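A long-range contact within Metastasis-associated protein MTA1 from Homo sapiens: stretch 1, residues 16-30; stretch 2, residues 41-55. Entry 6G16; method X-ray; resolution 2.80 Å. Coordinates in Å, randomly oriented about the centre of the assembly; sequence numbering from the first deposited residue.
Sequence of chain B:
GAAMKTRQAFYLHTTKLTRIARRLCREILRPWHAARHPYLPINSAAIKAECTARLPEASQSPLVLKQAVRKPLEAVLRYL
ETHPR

Stretch 1 (16-30) KLTRIARRLCREILR
Stretch 2, residues 41-55: PINSAAIKAECTARL

Two helical stretches of MTA1 cross almost at right angles and pack mainly through apolar side chains. Stretch 1 is helical over 16-24, leaves helical phi/psi at Cys-25 (-105/29), resumes over 26-29 and stops at Arg-30, whose phi is positive (58/64). Stretch 2 enters extended at Pro-41 and Ile-42 (-75/139), then forms helix 44-53. Asn-43 caps that helix: its OD1 accepts from Ala-46 N at 3.2 Å. The axes of helices 16-24 and 44-53 approach to 9.4 Å, with 92° between their N-to-C directions. The register is set by two CA pairs, Ala-21 CA to Cys-51 CA at 5.5 Å and Cys-25 CA to Ile-47 CA at 6.0 Å, so ascending stretch 1 means descending stretch 2. Together the stretches bury 665 Å², with no clear hydrogen bond between them.

Lys-16 is out of reach. Leu-17 (chi1 t, chi2 m) starts sideways, but its end comes nearer and CD1 lies 4.1 Å from Cys-51 SG. Thr-18, Arg-19 and Ile-20 make no contact. Ala-21 points toward stretch 2, and its small methyl accompanies the close backbone approach: CB is 3.4 Å from Cys-51 SG, with Cys-51 in rotamer t, and 4.4 Å from Ile-47 CG2. Arg-22 points away and Arg-23 is out of reach; both guanidinium groups find hydrogen bonds elsewhere in the structure.

Leu-24 (m, t) points toward stretch 2, and its CD1 lies 4.2 Å from Arg-54 CB. Its carbonyl O lies over one face of the Arg-54 guanidinium, 3.3 Å from both Arg-54 NH1 and Arg-54 NH2; the angles are too poor for hydrogen bonds. Arg-54 (m, t, p, chi4 171°) instead turns back to its own helix, where NH1 donates to Glu-50 OE2 at 2.9 Å in a salt bridge.

Cys-25 (m) is buried at the break in stretch 1. Its CB meets Ile-47 CG2 at 4.1 Å and its SG meets Cys-51 CB at 4.0 Å. The same SG is 3.5 Å from Ile-47 O and 3.5 Å from Glu-50 OE1, a polar setting within a largely apolar contact.

Arg-26 points away, and Glu-27 stands sideways without contact. Ile-28 (m, t) reaches toward stretch 2: CG2 packs 3.7 Å from Ile-47 CG1 and 4.1 Å from Ala-46 CB, while CD1 lies 3.3 Å from Glu-50 OE1 and 4.0 Å from Ala-46 O. Glu-50 (t, t, chi3 16°) thus sets one carboxylate oxygen beside Ile-28 and the other on Arg-54. Leu-29 (t, p) begins sideways, but its end comes nearer; CD1 lies 3.8 Å from Ile-42 CG2, and CB lies 3.9 Å from Ile-47 CD1. Ile-42 (m, t) thereby extends the apolar contact ahead of the second helix, while Ile-47 (m, t) joins Ala-21, Cys-25, Ile-28 and Leu-29. Arg-30 lies beyond reach.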

# COMPACT_ATOMS: atom_id res chain seq x y z
N LYS B 16 7.33 -6.55 26.11
CA LYS B 16 6.08 -6.68 26.86
C LYS B 16 5.95 -5.59 27.90
O LYS B 16 4.87 -5.06 28.11
CB LYS B 16 5.97 -8.05 27.53
CG LYS B 16 6.02 -9.25 26.57
CD LYS B 16 4.96 -9.22 25.47
CE LYS B 16 5.45 -9.95 24.22
NZ LYS B 16 4.34 -10.27 23.29
N LEU B 17 7.06 -5.24 28.52
CA LEU B 17 7.06 -4.16 29.51
C LEU B 17 6.68 -2.81 28.87
O LEU B 17 5.92 -2.01 29.44
CB LEU B 17 8.41 -4.09 30.25
CG LEU B 17 8.51 -3.29 31.58
CD1 LEU B 17 8.41 -1.78 31.41
CD2 LEU B 17 7.51 -3.76 32.62
N THR B 18 7.22 -2.53 27.69
CA THR B 18 6.88 -1.27 27.04
C THR B 18 5.41 -1.27 26.66
O THR B 18 4.74 -0.25 26.84
CB THR B 18 7.79 -0.95 25.85
OG1 THR B 18 9.16 -1.11 26.24
CG2 THR B 18 7.58 0.51 25.39
N ARG B 19 4.89 -2.42 26.21
CA ARG B 19 3.47 -2.53 25.87
C ARG B 19 2.56 -2.19 27.04
O ARG B 19 1.59 -1.43 26.88
CB ARG B 19 3.13 -3.92 25.35
CG ARG B 19 3.77 -4.28 24.04
CD ARG B 19 3.00 -5.40 23.33
NE ARG B 19 3.63 -5.72 22.05
CZ ARG B 19 4.77 -6.39 21.91
NH1 ARG B 19 5.43 -6.86 22.99
NH2 ARG B 19 5.28 -6.60 20.69
N ILE B 20 2.85 -2.75 28.21
CA ILE B 20 2.04 -2.46 29.41
C ILE B 20 2.28 -1.04 29.93
O ILE B 20 1.36 -0.41 30.45
CB ILE B 20 2.20 -3.51 30.54
CG1 ILE B 20 3.65 -3.56 31.07
CG2 ILE B 20 1.67 -4.87 30.04
CD1 ILE B 20 4.17 -4.96 31.43
N ALA B 21 3.49 -0.53 29.77
CA ALA B 21 3.75 0.85 30.13
C ALA B 21 2.87 1.83 29.33
O ALA B 21 2.38 2.82 29.87
CB ALA B 21 5.22 1.19 29.93
N ARG B 22 2.70 1.54 28.05
CA ARG B 22 1.89 2.38 27.16
C ARG B 22 0.45 2.44 27.67
O ARG B 22 -0.19 3.49 27.57
CB ARG B 22 1.93 1.85 25.72
CG ARG B 22 3.27 2.02 25.02
CD ARG B 22 3.22 1.70 23.54
NE ARG B 22 2.58 0.42 23.28
CZ ARG B 22 3.05 -0.55 22.50
NH1 ARG B 22 4.20 -0.45 21.85
NH2 ARG B 22 2.32 -1.66 22.35
N ARG B 23 -0.05 1.33 28.20
CA ARG B 23 -1.42 1.29 28.74
C ARG B 23 -1.48 1.98 30.10
O ARG B 23 -2.28 2.89 30.29
CB ARG B 23 -1.98 -0.12 28.77
CG ARG B 23 -2.40 -0.61 27.39
CD ARG B 23 -3.27 -1.86 27.44
NE ARG B 23 -3.74 -2.31 26.12
CZ ARG B 23 -4.86 -1.92 25.51
NH1 ARG B 23 -5.67 -1.02 26.06
NH2 ARG B 23 -5.17 -2.42 24.31
N LEU B 24 -0.60 1.59 31.01
CA LEU B 24 -0.49 2.25 32.32
C LEU B 24 -0.37 3.76 32.28
O LEU B 24 -1.01 4.44 33.09
CB LEU B 24 0.72 1.73 33.09
CG LEU B 24 0.52 0.46 33.93
CD1 LEU B 24 1.63 0.41 34.98
CD2 LEU B 24 -0.88 0.41 34.59
N CYS B 25 0.45 4.27 31.37
CA CYS B 25 0.75 5.69 31.29
C CYS B 25 0.03 6.34 30.11
O CYS B 25 0.47 7.37 29.55
CB CYS B 25 2.26 5.87 31.23
SG CYS B 25 3.09 4.98 32.57
N ARG B 26 -1.11 5.76 29.76
CA ARG B 26 -2.04 6.33 28.79
C ARG B 26 -2.15 7.86 28.87
O ARG B 26 -2.16 8.52 27.86
CB ARG B 26 -3.42 5.68 28.97
CG ARG B 26 -4.49 6.17 28.01
CD ARG B 26 -5.71 5.25 27.98
NE ARG B 26 -5.37 3.88 27.60
CZ ARG B 26 -5.15 3.44 26.36
NH1 ARG B 26 -5.24 4.26 25.31
NH2 ARG B 26 -4.84 2.16 26.14
N GLU B 27 -2.25 8.41 30.08
CA GLU B 27 -2.50 9.86 30.24
C GLU B 27 -1.28 10.72 29.92
O GLU B 27 -1.43 11.90 29.59
CB GLU B 27 -3.00 10.18 31.67
CG GLU B 27 -4.17 9.35 32.20
CD GLU B 27 -5.33 9.19 31.23
OE1 GLU B 27 -5.53 10.09 30.37
OE2 GLU B 27 -6.04 8.14 31.35
N ILE B 28 -0.09 10.13 30.04
CA ILE B 28 1.15 10.81 29.69
C ILE B 28 1.49 10.64 28.20
O ILE B 28 1.77 11.61 27.50
CB ILE B 28 2.32 10.28 30.53
CG1 ILE B 28 2.07 10.66 32.00
CG2 ILE B 28 3.64 10.88 30.03
CD1 ILE B 28 3.16 10.23 32.98
N LEU B 29 1.47 9.41 27.73
CA LEU B 29 1.74 9.09 26.34
C LEU B 29 0.75 9.71 25.37
O LEU B 29 1.14 10.26 24.37
CB LEU B 29 1.76 7.57 26.16
CG LEU B 29 1.87 7.02 24.76
CD1 LEU B 29 3.12 7.53 24.05
CD2 LEU B 29 1.87 5.51 24.86
N ARG B 30 -0.54 9.57 25.66
CA ARG B 30 -1.62 10.11 24.83
C ARG B 30 -1.54 9.53 23.42
O ARG B 30 -1.28 10.26 22.46
CB ARG B 30 -1.60 11.65 24.82
CG ARG B 30 -1.80 12.28 26.19
CD ARG B 30 -1.36 13.73 26.20
NE ARG B 30 -2.10 14.55 25.24
CZ ARG B 30 -1.58 15.52 24.48
NH1 ARG B 30 -0.29 15.83 24.54
NH2 ARG B 30 -2.37 16.18 23.63
N PRO B 41 8.88 14.61 19.91
CA PRO B 41 9.48 13.73 20.90
C PRO B 41 8.47 13.34 21.94
O PRO B 41 7.86 14.19 22.55
CB PRO B 41 10.57 14.59 21.53
CG PRO B 41 10.93 15.58 20.48
CD PRO B 41 9.66 15.86 19.74
N ILE B 42 8.26 12.04 22.11
CA ILE B 42 7.43 11.52 23.17
C ILE B 42 8.22 11.62 24.49
O ILE B 42 9.39 11.30 24.54
CB ILE B 42 7.05 10.06 22.86
CG1 ILE B 42 6.07 10.06 21.71
CG2 ILE B 42 6.46 9.35 24.09
CD1 ILE B 42 5.82 8.70 21.11
N ASN B 43 7.54 12.01 25.56
CA ASN B 43 8.14 12.07 26.89
C ASN B 43 8.41 10.69 27.53
O ASN B 43 7.79 10.31 28.52
CB ASN B 43 7.24 12.91 27.78
CG ASN B 43 7.96 13.51 28.97
OD1 ASN B 43 9.05 13.05 29.40
ND2 ASN B 43 7.35 14.57 29.53
N SER B 44 9.38 9.98 26.97
CA SER B 44 9.72 8.64 27.46
C SER B 44 10.20 8.62 28.93
O SER B 44 9.89 7.70 29.69
CB SER B 44 10.77 7.97 26.56
OG SER B 44 12.08 8.37 26.89
N ALA B 45 10.96 9.63 29.32
CA ALA B 45 11.42 9.71 30.72
C ALA B 45 10.23 9.65 31.68
O ALA B 45 10.11 8.71 32.50
CB ALA B 45 12.24 10.99 30.94
N ALA B 46 9.32 10.62 31.53
CA ALA B 46 8.08 10.65 32.31
C ALA B 46 7.35 9.30 32.32
O ALA B 46 6.93 8.83 33.38
CB ALA B 46 7.18 11.75 31.81
N ILE B 47 7.22 8.67 31.14
CA ILE B 47 6.54 7.37 31.00
C ILE B 47 7.24 6.30 31.81
O ILE B 47 6.57 5.56 32.53
CB ILE B 47 6.41 6.93 29.52
CG1 ILE B 47 5.45 7.88 28.78
CG2 ILE B 47 5.91 5.48 29.39
CD1 ILE B 47 5.48 7.73 27.26
N LYS B 48 8.57 6.23 31.70
CA LYS B 48 9.38 5.20 32.39
C LYS B 48 9.28 5.36 33.92
O LYS B 48 9.14 4.38 34.67
CB LYS B 48 10.84 5.26 31.96
CG LYS B 48 11.07 4.68 30.57
CD LYS B 48 12.45 4.99 30.02
CE LYS B 48 12.47 4.84 28.51
NZ LYS B 48 13.83 5.13 27.98
N ALA B 49 9.33 6.60 34.37
CA ALA B 49 9.19 6.90 35.78
C ALA B 49 7.86 6.41 36.28
O ALA B 49 7.81 5.53 37.16
CB ALA B 49 9.33 8.40 36.01
N GLU B 50 6.78 6.93 35.69
CA GLU B 50 5.43 6.60 36.18
C GLU B 50 5.08 5.12 36.01
O GLU B 50 4.27 4.59 36.75
CB GLU B 50 4.37 7.47 35.53
CG GLU B 50 3.13 7.65 36.42
CD GLU B 50 1.83 7.85 35.64
OE1 GLU B 50 1.74 7.57 34.41
OE2 GLU B 50 0.85 8.28 36.30
N CYS B 51 5.69 4.45 35.03
CA CYS B 51 5.52 3.01 34.88
C CYS B 51 6.19 2.25 36.03
O CYS B 51 5.55 1.37 36.66
CB CYS B 51 6.08 2.53 33.56
SG CYS B 51 5.81 0.74 33.29
N THR B 52 7.46 2.58 36.30
CA THR B 52 8.21 1.94 37.41
C THR B 52 7.53 2.20 38.77
O THR B 52 7.50 1.31 39.64
CB THR B 52 9.71 2.33 37.45
OG1 THR B 52 9.86 3.74 37.59
CG2 THR B 52 10.43 1.86 36.18
N ALA B 53 6.93 3.39 38.93
CA ALA B 53 6.18 3.74 40.15
C ALA B 53 4.86 2.96 40.31
O ALA B 53 4.58 2.40 41.37
CB ALA B 53 5.92 5.23 40.19
N ARG B 54 4.06 2.90 39.24
CA ARG B 54 2.76 2.22 39.26
C ARG B 54 2.79 0.72 38.84
O ARG B 54 1.74 0.14 38.49
CB ARG B 54 1.77 2.97 38.35
CG ARG B 54 1.45 4.38 38.78
CD ARG B 54 0.74 5.13 37.65
NE ARG B 54 -0.50 4.49 37.20
CZ ARG B 54 -1.38 5.03 36.35
NH1 ARG B 54 -1.18 6.24 35.83
NH2 ARG B 54 -2.49 4.35 36.02
N LEU B 55 3.97 0.10 38.86
CA LEU B 55 4.10 -1.32 38.49
C LEU B 55 3.34 -2.33 39.38
O LEU B 55 2.93 -3.39 38.88
CB LEU B 55 5.58 -1.73 38.35
CG LEU B 55 6.58 -1.75 39.54
CD1 LEU B 55 6.43 -3.00 40.41
CD2 LEU B 55 8.01 -1.68 39.00